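PDB 5NGG: Blr6230 protein from Bradyrhizobium diazoefficiens USDA 110, which is a zinc-dependent subclass B3 metallo-beta-lactamase, an enzyme that probably hydrolyses the amide bond of beta-lactam antibiotics. Local coordinates for residues E125-K128 against P129-E132; G133-P137 against G138-N142; G218-D221 against D222-T226. All coordinates share one frame; numbering follows the deposited sequence. Where two conformers were deposited one is given.

All three contacts are local, each within one continuous piece of chain, and each mixes buried with exposed residues: buried Asp127, Tyr136 and Tyr223 lie near zinc-binding histidines, while Lys128, Glu140 and Asp221 are more exposed. Contacts 1 and 2 follow each other along the chain, the first at the start of helix 128-133 and the second in the loop after it. They touch through Pro129 O and Tyr135 CE2, 3.5 Å apart. Contact 3 lies on another helix, 219-232, about 18 Å from contact 1 between centres, yet a salt bridge from Arg126 NH1 to Asp222 OD2 joins the two. Helical backbone bonds dominate contact 3, contact 1 has two such bonds plus a buried carboxylate, and contact 2 relies on turns and a bridging water.

Contact 1 (E125-K128 against P129-E132); sequences ERDK and PLLE
The carboxylate of Glu132 has the aliphatic part of Lys128 over one of its faces: Lys128 CG is 3.8 Å from Glu132 CD, and Lys128 CE, on the same side of that plane, is 3.4 Å from Glu132 OE2. Lys128 reaches this place because its CG is anti to the backbone N (chi1 180°) and the rest of its chain is extended. The ammonium group passes beyond the acid, with Lys128 NZ 4.5 Å from Glu132 OE2, too far for a salt bridge; OE2 takes its hydrogen bond from Val152 N instead. A second carboxylate, that of Asp127, has Leu130 CD2 above its plane, 3.7 Å from OD1 in the Leu130 conformer described here.

A 3-10 segment, 125-127, leads here from strand 120-124 of the seven-stranded sheet in the metallo-beta-lactamase fold into helix 128-133. Two i to i+4 bonds define the opening turn: Leu131 N to Asp127 O, 3.0 Å, nearly straight at 170°, and Glu132 N to Lys128 O, 2.9 Å. Pro129, with no N-H to give, occupies the first turn, where no such donor is needed; its CD packs 3.6 Å from Arg126 O.

Three donors hold the buried Asp127 carboxylate: Gly180 N on OD1, and Ser178 OG and Ala102 N on OD2. Ala102 lies between the zinc ligands His101 and His103, a placement consistent with a second-shell role for Asp127.

Contact 2 (G133-P137 against G138-N142); sequences GGYYP and GDEKN
Glu140 lies alongside Tyr135, the two side chains pointing the same way. From its root, Glu140 CB approaches Tyr135 CD1 at 3.9 Å. The next atom, CG, makes the closest approach of the pair, 3.3 Å from Tyr135 CD1, and comes obliquely to the ring. A bend at chi2 (89°) then turns the chain back over the backbone, so that Glu140 CD is 4.1 Å from Tyr136 O and the carboxylate stands 48° from the Tyr135 ring plane. At the tip, OE2 receives a weak hydrogen bond from Gly138 N, 2.9 Å long and bent to 139°.

The chain reverses here through a type II beta turn from Tyr136 to Asp139, with Gly138 in its third position at positive phi. The turn closes with Asp139 N on Tyr136 O at 3.0 Å, the donor lying above the carbonyl plane. A type I turn from Asp139 to Asn142 follows directly, and across it Asn142 ND2 bonds to Asp139 OD2 at 3.0 Å, from above the carboxylate plane. Inside the reversal a water accepts from Tyr136 N and donates to Asp139 O and Asn142 O.

Buried Tyr136 connects this loop to the metal site. Pro137 CD sits 3.4 Å above one face of its ring, offset toward the rim; the ring also stacks with the zinc ligand His103, and Tyr136 OH is hydrogen-bonded to Asn208 OD1.

Contact 3 (G218-D221 against D222-T226); sequences GIVD and DYRAT
Helix 219-232 opens in this contact, with Gly218 at its N-cap position, and four successive i to i+4 bonds record the first turns. Asp222 N meets Gly218 O at 3.0 Å, and Tyr223 N meets Ile219 O at 3.1 Å with an angle of 169° at the hydrogen. Arg224 N bonds to Val220 O at 3.2 Å, and Ala225 N to Asp221 O at 3.0 Å.

Among the side chains, Ile219 and Tyr223 run side by side in the same direction. Ile219 CG1, anti to the backbone N (chi1 -173°), reaches Tyr223 CE2 at 3.6 Å, and Ile219 CD1 follows at 3.9 Å from the same carbon. The ring also has Ile219 O at its edge, near the ring plane, 3.3 Å from Tyr223 CD2. Tyr223 OH is gripped by two partners, Thr204 O and Asn208 ND2, and the buried side chain lies close to that of the zinc ligand His177.

Asp222 CG is 3.5 Å from Gly218 O. Its OD2 takes a hydrogen bond from Tyr216 OH and a salt bridge from Arg126 NH1. In the conformer given, Arg224 NH2 forms a salt bridge with Asp281 and its side chain touches Phe280, both on helix 268-291. Such a helix, leading from strand 193-199 to the neighbouring parallel strand 237-239, is characteristic of the beta-alpha-beta crossover in the metallo-beta-lactamase fold.

Contact 1 (E125-K128 against P129-E132)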
ATOM      1  N   GLU A 125       8.276   9.246  -6.961  1.00 10.78           N
ATOM      2  CA  GLU A 125       9.609   9.859  -7.011  1.00 11.30           C
ATOM      3  C   GLU A 125      10.153  10.258  -5.638  1.00 10.70           C
ATOM      4  O   GLU A 125      11.332  10.056  -5.361  1.00 11.52           O
ATOM      5  CB  GLU A 125       9.574  11.085  -7.924  1.00 14.73           C
ATOM      6  CG  GLU A 125      10.876  11.871  -8.030  1.00 19.30           C
ATOM      7  CD  GLU A 125      10.765  13.040  -8.994  0.50 26.86           C
ATOM      8  OE1 GLU A 125      10.284  12.838 -10.129  0.50 26.19           O
ATOM      9  OE2 GLU A 125      11.161  14.161  -8.614  0.50 28.07           O
ATOM     10  N   ARG A 126       9.311  10.799  -4.764  1.00 11.29           N
ATOM     11  CA  ARG A 126       9.837  11.290  -3.483  1.00 11.29           C
ATOM     12  C   ARG A 126      10.133  10.163  -2.492  1.00 10.90           C
ATOM     13  O   ARG A 126      10.779  10.386  -1.476  1.00 12.62           O
ATOM     14  CB  ARG A 126       8.917  12.326  -2.869  1.00 12.87           C
ATOM     15  CG  ARG A 126       8.841  13.602  -3.719  1.00 16.98           C
ATOM     16  CD  ARG A 126       8.496  14.820  -2.889  1.00 21.36           C
ATOM     17  NE  ARG A 126       7.248  14.644  -2.186  1.00 22.37           N
ATOM     18  CZ  ARG A 126       6.778  15.407  -1.202  1.00 22.00           C
ATOM     19  NH1 ARG A 126       5.627  15.089  -0.646  1.00 21.89           N
ATOM     20  NH2 ARG A 126       7.428  16.479  -0.765  1.00 27.26           N
ATOM     21  N   ASP A 127       9.662   8.949  -2.785  1.00  9.66           N
ATOM     22  CA  ASP A 127      10.052   7.767  -2.011  1.00  9.77           C
ATOM     23  C   ASP A 127      11.317   7.083  -2.522  1.00  9.91           C
ATOM     24  O   ASP A 127      11.834   6.164  -1.865  1.00 10.64           O
ATOM     25  CB  ASP A 127       8.909   6.746  -1.893  1.00  9.29           C
ATOM     26  CG  ASP A 127       7.971   6.999  -0.691  1.00  9.38           C
ATOM     27  OD1 ASP A 127       8.153   7.986   0.044  1.00 10.99           O
ATOM     28  OD2 ASP A 127       7.025   6.203  -0.525  1.00 10.24           O
ATOM     29  N   LYS A 128      11.815   7.480  -3.686  1.00 11.52           N
ATOM     30  CA  LYS A 128      12.998   6.847  -4.247  1.00 12.13           C
ATOM     31  C   LYS A 128      14.194   6.829  -3.257  1.00 12.77           C
ATOM     32  O   LYS A 128      14.842   5.780  -3.096  1.00 12.33           O
ATOM     33  CB  LYS A 128      13.368   7.496  -5.579  1.00 14.36           C
ATOM     34  CG  LYS A 128      14.602   6.912  -6.244  1.00 14.03           C
ATOM     35  CD  LYS A 128      14.815   7.462  -7.648  1.00 18.53           C
ATOM     36  CE  LYS A 128      16.134   7.023  -8.277  1.00 20.10           C
ATOM     37  NZ  LYS A 128      16.360   7.695  -9.581  0.80 27.72           N
ATOM     38  N   PRO A 129      14.475   7.936  -2.548  1.00 13.05           N
ATOM     39  CA  PRO A 129      15.625   7.860  -1.625  1.00 12.97           C
ATOM     40  C   PRO A 129      15.435   6.857  -0.489  1.00 11.53           C
ATOM     41  O   PRO A 129      16.399   6.246  -0.031  1.00 11.97           O
ATOM     42  CB  PRO A 129      15.754   9.283  -1.067  1.00 14.77           C
ATOM     43  CG  PRO A 129      15.022  10.150  -2.023  1.00 17.67           C
ATOM     44  CD  PRO A 129      13.963   9.315  -2.673  1.00 15.55           C
ATOM     45  N   LEU A 130      14.182   6.696  -0.050  1.00 10.15           N
ATOM     46  CA  LEU A 130      13.843   5.741   1.020  0.70 10.34           C
ATOM     47  C   LEU A 130      14.047   4.306   0.543  1.00  9.16           C
ATOM     48  O   LEU A 130      14.640   3.473   1.231  1.00  9.76           O
ATOM     49  CB  LEU A 130      12.393   5.926   1.473  0.70 10.65           C
ATOM     50  CG  LEU A 130      12.036   7.073   2.417  0.70 11.23           C
ATOM     51  CD1 LEU A 130      12.386   8.439   1.863  0.70 11.98           C
ATOM     52  CD2 LEU A 130      10.544   6.996   2.732  0.70 11.45           C
ATOM     53  N   LEU A 131      13.526   4.000  -0.644  1.00  8.39           N
ATOM     54  CA  LEU A 131      13.682   2.666  -1.231  1.00  8.47           C
ATOM     55  C   LEU A 131      15.148   2.335  -1.474  1.00  8.77           C
ATOM     56  O   LEU A 131      15.585   1.212  -1.190  1.00  9.30           O
ATOM     57  CB  LEU A 131      12.894   2.579  -2.540  1.00  8.93           C
ATOM     58  CG  LEU A 131      11.376   2.603  -2.335  1.00  9.10           C
ATOM     59  CD1 LEU A 131      10.654   2.958  -3.626  1.00 10.60           C
ATOM     60  CD2 LEU A 131      10.900   1.266  -1.826  1.00 10.04           C
ATOM     61  N   GLU A 132      15.874   3.296  -2.029  1.00  9.40           N
ATOM     62  CA  GLU A 132      17.261   3.068  -2.410  1.00 10.37           C
ATOM     63  C   GLU A 132      18.189   3.051  -1.213  1.00  9.34           C
ATOM     64  O   GLU A 132      19.289   2.510  -1.305  1.00 12.14           O
ATOM     65  CB  GLU A 132      17.682   4.057  -3.493  1.00 11.31           C
ATOM     66  CG  GLU A 132      16.862   3.846  -4.766  1.00 12.11           C
ATOM     67  CD  GLU A 132      17.465   4.349  -6.055  1.00 14.17           C
ATOM     68  OE1 GLU A 132      18.424   5.140  -6.022  1.00 18.65           O
ATOM     69  OE2 GLU A 132      16.908   3.967  -7.103  1.00 16.20           O
TER

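Contact 2 (G133-P137 against G138-N142)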
ATOM      1  N   GLY A 133      17.771   3.619  -0.089  1.00  9.71           N
ATOM      2  CA  GLY A 133      18.563   3.591   1.138  1.00 10.98           C
ATOM      3  C   GLY A 133      18.150   2.517   2.129  1.00 10.58           C
ATOM      4  O   GLY A 133      18.930   2.153   2.988  1.00 12.97           O
ATOM      5  N   GLY A 134      16.913   2.040   2.042  1.00  9.36           N
ATOM      6  CA  GLY A 134      16.415   1.023   2.975  1.00  9.68           C
ATOM      7  C   GLY A 134      16.232   1.515   4.404  1.00  9.61           C
ATOM      8  O   GLY A 134      16.499   0.763   5.347  1.00 11.76           O
ATOM      9  N   TYR A 135      15.762   2.758   4.572  1.00 10.09           N
ATOM     10  CA  TYR A 135      15.648   3.384   5.897  1.00 10.51           C
ATOM     11  C   TYR A 135      14.310   4.106   6.055  1.00  9.27           C
ATOM     12  O   TYR A 135      13.639   4.418   5.066  1.00 10.08           O
ATOM     13  CB  TYR A 135      16.829   4.373   6.160  1.00 13.11           C
ATOM     14  CG  TYR A 135      16.814   5.571   5.203  1.00 15.11           C
ATOM     15  CD1 TYR A 135      15.994   6.671   5.435  1.00 18.39           C
ATOM     16  CD2 TYR A 135      17.592   5.584   4.059  1.00 16.50           C
ATOM     17  CE1 TYR A 135      15.972   7.754   4.562  1.00 20.27           C
ATOM     18  CE2 TYR A 135      17.584   6.659   3.184  1.00 20.75           C
ATOM     19  CZ  TYR A 135      16.765   7.740   3.426  1.00 21.12           C
ATOM     20  OH  TYR A 135      16.753   8.809   2.546  1.00 26.64           O
ATOM     21  N   TYR A 136      13.953   4.387   7.307  1.00  9.69           N
ATOM     22  CA  TYR A 136      12.739   5.123   7.667  1.00  9.74           C
ATOM     23  C   TYR A 136      13.054   6.620   7.706  1.00 10.05           C
ATOM     24  O   TYR A 136      13.985   7.024   8.411  1.00 11.22           O
ATOM     25  CB  TYR A 136      12.202   4.638   9.031  1.00  9.79           C
ATOM     26  CG  TYR A 136      10.771   5.066   9.250  1.00  9.56           C
ATOM     27  CD1 TYR A 136      10.443   6.366   9.681  1.00  9.71           C
ATOM     28  CD2 TYR A 136       9.720   4.211   8.955  1.00 10.00           C
ATOM     29  CE1 TYR A 136       9.129   6.771   9.812  1.00  9.45           C
ATOM     30  CE2 TYR A 136       8.398   4.618   9.096  1.00  9.57           C
ATOM     31  CZ  TYR A 136       8.102   5.897   9.515  1.00  9.10           C
ATOM     32  OH  TYR A 136       6.785   6.260   9.628  1.00 10.13           O
ATOM     33  N   PRO A 137      12.270   7.454   6.990  1.00 10.49           N
ATOM     34  CA  PRO A 137      12.553   8.899   6.944  1.00 11.70           C
ATOM     35  C   PRO A 137      12.479   9.536   8.318  1.00 12.20           C
ATOM     36  O   PRO A 137      11.547   9.254   9.078  1.00 11.48           O
ATOM     37  CB  PRO A 137      11.449   9.435   6.033  1.00 12.54           C
ATOM     38  CG  PRO A 137      10.322   8.461   6.188  1.00 11.75           C
ATOM     39  CD  PRO A 137      10.985   7.117   6.335  1.00 10.47           C
ATOM     40  N   GLY A 138      13.449  10.394   8.641  1.00 12.77           N
ATOM     41  CA  GLY A 138      13.517  11.034   9.955  1.00 13.79           C
ATOM     42  C   GLY A 138      13.894  10.116  11.109  1.00 14.18           C
ATOM     43  O   GLY A 138      13.908  10.561  12.261  1.00 16.39           O
ATOM     44  N   ASP A 139      14.203   8.845  10.823  1.00 13.26           N
ATOM     45  CA  ASP A 139      14.653   7.895  11.850  1.00 13.60           C
ATOM     46  C   ASP A 139      15.600   6.905  11.173  1.00 13.09           C
ATOM     47  O   ASP A 139      15.474   5.683  11.293  1.00 12.96           O
ATOM     48  CB  ASP A 139      13.447   7.195  12.493  1.00 14.47           C
ATOM     49  CG  ASP A 139      13.788   6.451  13.779  1.00 15.51           C
ATOM     50  OD1 ASP A 139      14.890   6.662  14.323  1.00 17.30           O
ATOM     51  OD2 ASP A 139      12.916   5.671  14.242  1.00 16.22           O
ATOM     52  N   GLU A 140      16.578   7.476  10.479  1.00 14.10           N
ATOM     53  CA  GLU A 140      17.361   6.745   9.491  1.00 15.84           C
ATOM     54  C   GLU A 140      18.365   5.765  10.089  1.00 16.07           C
ATOM     55  O   GLU A 140      18.869   4.893   9.375  1.00 19.61           O
ATOM     56  CB  GLU A 140      18.098   7.734   8.575  1.00 19.18           C
ATOM     57  CG  GLU A 140      17.178   8.685   7.803  1.00 22.79           C
ATOM     58  CD  GLU A 140      16.837   9.990   8.514  1.00 26.81           C
ATOM     59  OE1 GLU A 140      17.138  10.142   9.722  1.00 26.01           O
ATOM     60  OE2 GLU A 140      16.225  10.865   7.851  1.00 29.02           O
ATOM     61  N   LYS A 141      18.644   5.892  11.386  1.00 16.27           N
ATOM     62  CA  LYS A 141      19.567   4.985  12.082  1.00 18.97           C
ATOM     63  C   LYS A 141      18.846   3.837  12.785  1.00 17.32           C
ATOM     64  O   LYS A 141      19.490   2.969  13.379  1.00 20.74           O
ATOM     65  CB  LYS A 141      20.413   5.767  13.092  1.00 22.63           C
ATOM     66  CG  LYS A 141      21.167   6.908  12.423  1.00 27.37           C
ATOM     67  CD  LYS A 141      22.193   7.583  13.315  1.00 31.82           C
ATOM     68  CE  LYS A 141      21.559   8.185  14.556  1.00 34.52           C
ATOM     69  N   ASN A 142      17.512   3.808  12.709  1.00 14.33           N
ATOM     70  CA  ASN A 142      16.741   2.768  13.385  1.00 12.97           C
ATOM     71  C   ASN A 142      16.748   1.474  12.571  1.00 12.16           C
ATOM     72  O   ASN A 142      16.017   1.330  11.576  1.00 13.04           O
ATOM     73  CB  ASN A 142      15.315   3.255  13.628  1.00 13.29           C
ATOM     74  CG  ASN A 142      14.514   2.343  14.526  1.00 14.24           C
ATOM     75  OD1 ASN A 142      14.843   1.167  14.699  1.00 15.74           O
ATOM     76  ND2 ASN A 142      13.449   2.892  15.124  1.00 14.68           N
TER
HETATM   77  O   HOH W   1      15.528   3.344   9.576  1.00 14.55           O

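Contact 3 (G218-D221 against D222-T226)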
ATOM      1  N   GLY A 218       7.015  19.584   5.270  1.00 17.07           N
ATOM      2  CA  GLY A 218       5.720  19.739   4.606  1.00 15.87           C
ATOM      3  C   GLY A 218       4.744  18.598   4.848  1.00 13.93           C
ATOM      4  O   GLY A 218       3.680  18.558   4.211  1.00 14.41           O
ATOM      5  N   ILE A 219       5.068  17.714   5.802  1.00 13.28           N
ATOM      6  CA  ILE A 219       4.243  16.536   6.049  1.00 11.97           C
ATOM      7  C   ILE A 219       2.788  16.872   6.398  1.00 11.77           C
ATOM      8  O   ILE A 219       1.871  16.213   5.907  1.00 12.36           O
ATOM      9  CB  ILE A 219       4.905  15.611   7.091  1.00 10.94           C
ATOM     10  CG1 ILE A 219       4.145  14.295   7.221  1.00 10.57           C
ATOM     11  CG2 ILE A 219       5.050  16.268   8.458  1.00 11.51           C
ATOM     12  CD1 ILE A 219       4.912  13.246   8.006  1.00 10.15           C
ATOM     13  N   VAL A 220       2.563  17.874   7.255  1.00 12.08           N
ATOM     14  CA  VAL A 220       1.198  18.198   7.632  1.00 12.83           C
ATOM     15  C   VAL A 220       0.358  18.612   6.400  1.00 12.65           C
ATOM     16  O   VAL A 220      -0.764  18.169   6.211  1.00 14.64           O
ATOM     17  CB  VAL A 220       1.171  19.248   8.770  1.00 13.48           C
ATOM     18  CG1 VAL A 220      -0.241  19.796   8.982  1.00 14.29           C
ATOM     19  CG2 VAL A 220       1.731  18.663  10.066  1.00 13.10           C
ATOM     20  N   ASP A 221       0.900  19.532   5.601  1.00 13.64           N
ATOM     21  CA  ASP A 221       0.234  19.982   4.388  1.00 13.81           C
ATOM     22  C   ASP A 221      -0.070  18.824   3.448  1.00 13.56           C
ATOM     23  O   ASP A 221      -1.167  18.775   2.869  1.00 14.66           O
ATOM     24  CB  ASP A 221       1.065  21.064   3.682  1.00 16.69           C
ATOM     25  CG  ASP A 221       1.028  22.405   4.387  1.00 19.66           C
ATOM     26  OD1 ASP A 221      -0.054  22.826   4.823  1.00 25.78           O
ATOM     27  OD2 ASP A 221       2.088  23.039   4.470  1.00 23.38           O
ATOM     28  N   ASP A 222       0.883  17.894   3.306  1.00 12.54           N
ATOM     29  CA  ASP A 222       0.677  16.722   2.461  1.00 12.52           C
ATOM     30  C   ASP A 222      -0.545  15.895   2.926  1.00 11.93           C
ATOM     31  O   ASP A 222      -1.414  15.539   2.116  1.00 12.92           O
ATOM     32  CB  ASP A 222       1.954  15.885   2.383  1.00 12.66           C
ATOM     33  CG  ASP A 222       3.023  16.464   1.471  1.00 13.47           C
ATOM     34  OD1 ASP A 222       2.782  17.424   0.681  1.00 17.20           O
ATOM     35  OD2 ASP A 222       4.136  15.882   1.490  1.00 14.37           O
ATOM     36  N   TYR A 223      -0.612  15.564   4.213  1.00 10.76           N
ATOM     37  CA  TYR A 223      -1.747  14.783   4.735  1.00 11.14           C
ATOM     38  C   TYR A 223      -3.081  15.429   4.423  1.00 11.82           C
ATOM     39  O   TYR A 223      -4.023  14.817   3.976  1.00 12.34           O
ATOM     40  CB  TYR A 223      -1.641  14.602   6.235  1.00 10.47           C
ATOM     41  CG  TYR A 223      -0.855  13.390   6.725  1.00  9.66           C
ATOM     42  CD1 TYR A 223      -1.416  12.107   6.733  1.00  9.99           C
ATOM     43  CD2 TYR A 223       0.418  13.532   7.266  1.00 10.42           C
ATOM     44  CE1 TYR A 223      -0.720  11.024   7.241  1.00  9.50           C
ATOM     45  CE2 TYR A 223       1.117  12.452   7.788  1.00  9.81           C
ATOM     46  CZ  TYR A 223       0.547  11.207   7.763  1.00  8.96           C
ATOM     47  OH  TYR A 223       1.259  10.173   8.338  1.00  8.91           O
ATOM     48  N   ARG A 224      -3.192  16.726   4.699  0.50 14.57           N
ATOM     49  CA  ARG A 224      -4.489  17.412   4.494  0.50 15.14           C
ATOM     50  C   ARG A 224      -4.841  17.556   3.001  0.50 14.88           C
ATOM     51  O   ARG A 224      -6.011  17.446   2.631  0.50 15.52           O
ATOM     52  CB  ARG A 224      -4.553  18.741   5.262  0.50 15.65           C
ATOM     53  CG  ARG A 224      -4.670  18.575   6.781  0.50 16.16           C
ATOM     54  CD  ARG A 224      -4.339  19.878   7.480  0.50 16.90           C
ATOM     55  NE  ARG A 224      -4.602  19.925   8.909  0.50 17.44           N
ATOM     56  CZ  ARG A 224      -5.502  19.208   9.582  0.50 16.87           C
ATOM     57  NH1 ARG A 224      -6.284  18.332   8.977  0.50 17.38           N
ATOM     58  NH2 ARG A 224      -5.621  19.385  10.892  0.50 17.21           N
ATOM     59  N   ALA A 225      -3.842  17.726   2.139  1.00 15.93           N
ATOM     60  CA  ALA A 225      -4.097  17.683   0.681  1.00 15.56           C
ATOM     61  C   ALA A 225      -4.605  16.289   0.276  1.00 14.04           C
ATOM     62  O   ALA A 225      -5.561  16.152  -0.491  1.00 12.91           O
ATOM     63  CB  ALA A 225      -2.841  18.037  -0.107  1.00 18.09           C
ATOM     64  N   THR A 226      -4.011  15.251   0.859  1.00 12.62           N
ATOM     65  CA  THR A 226      -4.410  13.880   0.546  1.00 11.38           C
ATOM     66  C   THR A 226      -5.818  13.510   1.015  1.00 11.63           C
ATOM     67  O   THR A 226      -6.572  12.868   0.269  1.00 10.99           O
ATOM     68  CB  THR A 226      -3.332  12.929   1.081  1.00 10.27           C
ATOM     69  OG1 THR A 226      -2.189  13.082   0.240  1.00 10.87           O
ATOM     70  CG2 THR A 226      -3.802  11.475   1.089  1.00 11.18           C
TER